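Local coordinates for embryonic developmental protein tofu-6 (Caenorhabditis elegans, PDB 7OCX), which probably works in piRNA (21U-RNA) biogenesis as part of the PETISCO complex, pairing its RNA recognition motif domain with that of PID-3, at residues C[12-15]-C[16-19]. Sequence-based numbering, arbitrary orientation.
Sequences YYLK and DAGF
L14 and A17 close a type II beta turn that delivers the chain into strand 18-25, the central strand of the antiparallel sheet of this RNA recognition motif, and the turn is an example of a corner closed by a bond from its fourth residue to the carbonyl of its first. A17 N donates to L14 O over 3.1 Å, approaching from above the carbonyl plane, with an N-H...O angle of 154°. On the flank of the turn the methyl A17 CB packs 3.9 Å from L14 CB. With CG anti to the backbone N (chi1 -178°), the leucine also brings CG and CD2 against that methyl, while its side chain packs on P21 of the PID-3 chain. At the turn's middle positions the K15 and D16 side chains leave the corner in the same direction, alongside each other, the CG methylene of K15 3.9 Å from D16 CG. D16 has the positive phi (66°) expected at the third position of a type II turn. Its carboxylate serves the interface: D16 OD2 accepts a hydrogen bond from N74 of the PID-3 chain and makes a weak, long ion pair with R73 of that chain. Shortening D16 to an alanine would remove the carboxylate and is likely to leave the N74 amide without this acceptor and R73 without its weak, distant partner. Further out, A17 bonds through its backbone to M64 of strand 57-64 and G18 to H94, just past strand 87-93, and R74 of the same chain donates from NH1 to D16 O.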
ATOM      1  N   TYR C  12     -15.007 -15.222  -5.218  1.00 76.69           N
ATOM      2  CA  TYR C  12     -14.757 -14.192  -6.216  1.00 70.28           C
ATOM      3  C   TYR C  12     -13.279 -13.819  -6.262  1.00 64.15           C
ATOM      4  O   TYR C  12     -12.667 -13.539  -5.225  1.00 61.01           O
ATOM      5  CB  TYR C  12     -15.565 -12.932  -5.913  1.00 71.96           C
ATOM      6  CG  TYR C  12     -15.580 -11.935  -7.049  1.00 74.37           C
ATOM      7  CD1 TYR C  12     -16.496 -12.047  -8.084  1.00 70.79           C
ATOM      8  CD2 TYR C  12     -14.650 -10.903  -7.106  1.00 79.05           C
ATOM      9  CE1 TYR C  12     -16.512 -11.136  -9.126  1.00 70.49           C
ATOM     10  CE2 TYR C  12     -14.650  -9.990  -8.152  1.00 67.30           C
ATOM     11  CZ  TYR C  12     -15.577 -10.116  -9.160  1.00 68.37           C
ATOM     12  OH  TYR C  12     -15.565  -9.217 -10.197  1.00 63.74           O
ATOM     13  N   TYR C  13     -12.731 -13.749  -7.467  1.00 50.94           N
ATOM     14  CA  TYR C  13     -11.341 -13.383  -7.669  1.00 50.93           C
ATOM     15  C   TYR C  13     -11.224 -12.133  -8.533  1.00 48.53           C
ATOM     16  O   TYR C  13     -12.067 -11.879  -9.397  1.00 52.31           O
ATOM     17  CB  TYR C  13     -10.615 -14.515  -8.336  1.00 44.82           C
ATOM     18  CG  TYR C  13     -10.542 -15.766  -7.490  1.00 47.48           C
ATOM     19  CD1 TYR C  13      -9.735 -15.815  -6.363  1.00 52.52           C
ATOM     20  CD2 TYR C  13     -11.275 -16.896  -7.824  1.00 55.24           C
ATOM     21  CE1 TYR C  13      -9.639 -16.971  -5.600  1.00 50.00           C
ATOM     22  CE2 TYR C  13     -11.194 -18.053  -7.061  1.00 55.65           C
ATOM     23  CZ  TYR C  13     -10.375 -18.080  -5.951  1.00 54.63           C
ATOM     24  OH  TYR C  13     -10.285 -19.225  -5.187  1.00 58.69           O
ATOM     25  N   LEU C  14     -10.163 -11.364  -8.299  1.00 42.50           N
ATOM     26  CA  LEU C  14      -9.911 -10.164  -9.086  1.00 40.43           C
ATOM     27  C   LEU C  14     -10.225 -10.421 -10.553  1.00 39.18           C
ATOM     28  O   LEU C  14      -9.679 -11.338 -11.175  1.00 39.51           O
ATOM     29  CB  LEU C  14      -8.460  -9.724  -8.950  1.00 41.33           C
ATOM     30  CG  LEU C  14      -8.058  -8.451  -9.696  1.00 35.16           C
ATOM     31  CD1 LEU C  14      -8.985  -7.276  -9.366  1.00 32.75           C
ATOM     32  CD2 LEU C  14      -6.597  -8.129  -9.412  1.00 39.20           C
ATOM     33  N   LYS C  15     -11.125  -9.617 -11.098  1.00 38.98           N
ATOM     34  CA  LYS C  15     -11.558  -9.771 -12.474  1.00 36.91           C
ATOM     35  C   LYS C  15     -10.372  -9.779 -13.425  1.00 39.02           C
ATOM     36  O   LYS C  15      -9.495  -8.917 -13.347  1.00 38.65           O
ATOM     37  CB  LYS C  15     -12.509  -8.623 -12.803  1.00 44.96           C
ATOM     38  CG  LYS C  15     -13.176  -8.737 -14.138  1.00 44.30           C
ATOM     39  CD  LYS C  15     -14.264  -7.703 -14.284  1.00 47.14           C
ATOM     40  CE  LYS C  15     -14.929  -7.837 -15.637  1.00 50.64           C
ATOM     41  NZ  LYS C  15     -16.037  -6.871 -15.760  1.00 59.73           N
ATOM     42  N   ASP C  16     -10.353 -10.780 -14.312  1.00 42.74           N
ATOM     43  CA  ASP C  16      -9.386 -10.978 -15.390  1.00 44.50           C
ATOM     44  C   ASP C  16      -7.963 -11.262 -14.912  1.00 40.00           C
ATOM     45  O   ASP C  16      -7.020 -11.178 -15.719  1.00 41.44           O
ATOM     46  CB  ASP C  16      -9.377  -9.775 -16.339  1.00 43.25           C
ATOM     47  CG  ASP C  16     -10.732  -9.543 -17.020  1.00 54.53           C
ATOM     48  OD1 ASP C  16     -11.504 -10.519 -17.161  1.00 54.16           O
ATOM     49  OD2 ASP C  16     -11.020  -8.390 -17.418  1.00 54.52           O
ATOM     50  N   ALA C  17      -7.773 -11.627 -13.650  1.00 34.32           N
ATOM     51  CA  ALA C  17      -6.442 -11.901 -13.129  1.00 36.77           C
ATOM     52  C   ALA C  17      -6.173 -13.386 -12.972  1.00 34.82           C
ATOM     53  O   ALA C  17      -5.052 -13.763 -12.624  1.00 35.59           O
ATOM     54  CB  ALA C  17      -6.237 -11.208 -11.777  1.00 38.95           C
ATOM     55  N   GLY C  18      -7.158 -14.232 -13.252  1.00 36.39           N
ATOM     56  CA  GLY C  18      -7.036 -15.644 -12.973  1.00 34.30           C
ATOM     57  C   GLY C  18      -7.114 -16.574 -14.164  1.00 37.67           C
ATOM     58  O   GLY C  18      -7.692 -16.247 -15.209  1.00 41.32           O
ATOM     59  N   PHE C  19      -6.554 -17.768 -13.981  1.00 35.36           N
ATOM     60  CA  PHE C  19      -6.449 -18.753 -15.039  1.00 44.19           C
ATOM     61  C   PHE C  19      -6.822 -20.138 -14.539  1.00 40.62           C
ATOM     62  O   PHE C  19      -6.542 -20.499 -13.393  1.00 37.66           O
ATOM     63  CB  PHE C  19      -5.030 -18.832 -15.578  1.00 41.43           C
ATOM     64  CG  PHE C  19      -4.525 -17.556 -16.125  1.00 40.88           C
ATOM     65  CD1 PHE C  19      -4.962 -17.098 -17.355  1.00 43.45           C
ATOM     66  CD2 PHE C  19      -3.619 -16.797 -15.407  1.00 38.82           C
ATOM     67  CE1 PHE C  19      -4.491 -15.917 -17.854  1.00 46.81           C
ATOM     68  CE2 PHE C  19      -3.137 -15.622 -15.906  1.00 41.84           C
ATOM     69  CZ  PHE C  19      -3.584 -15.175 -17.132  1.00 46.68           C
TER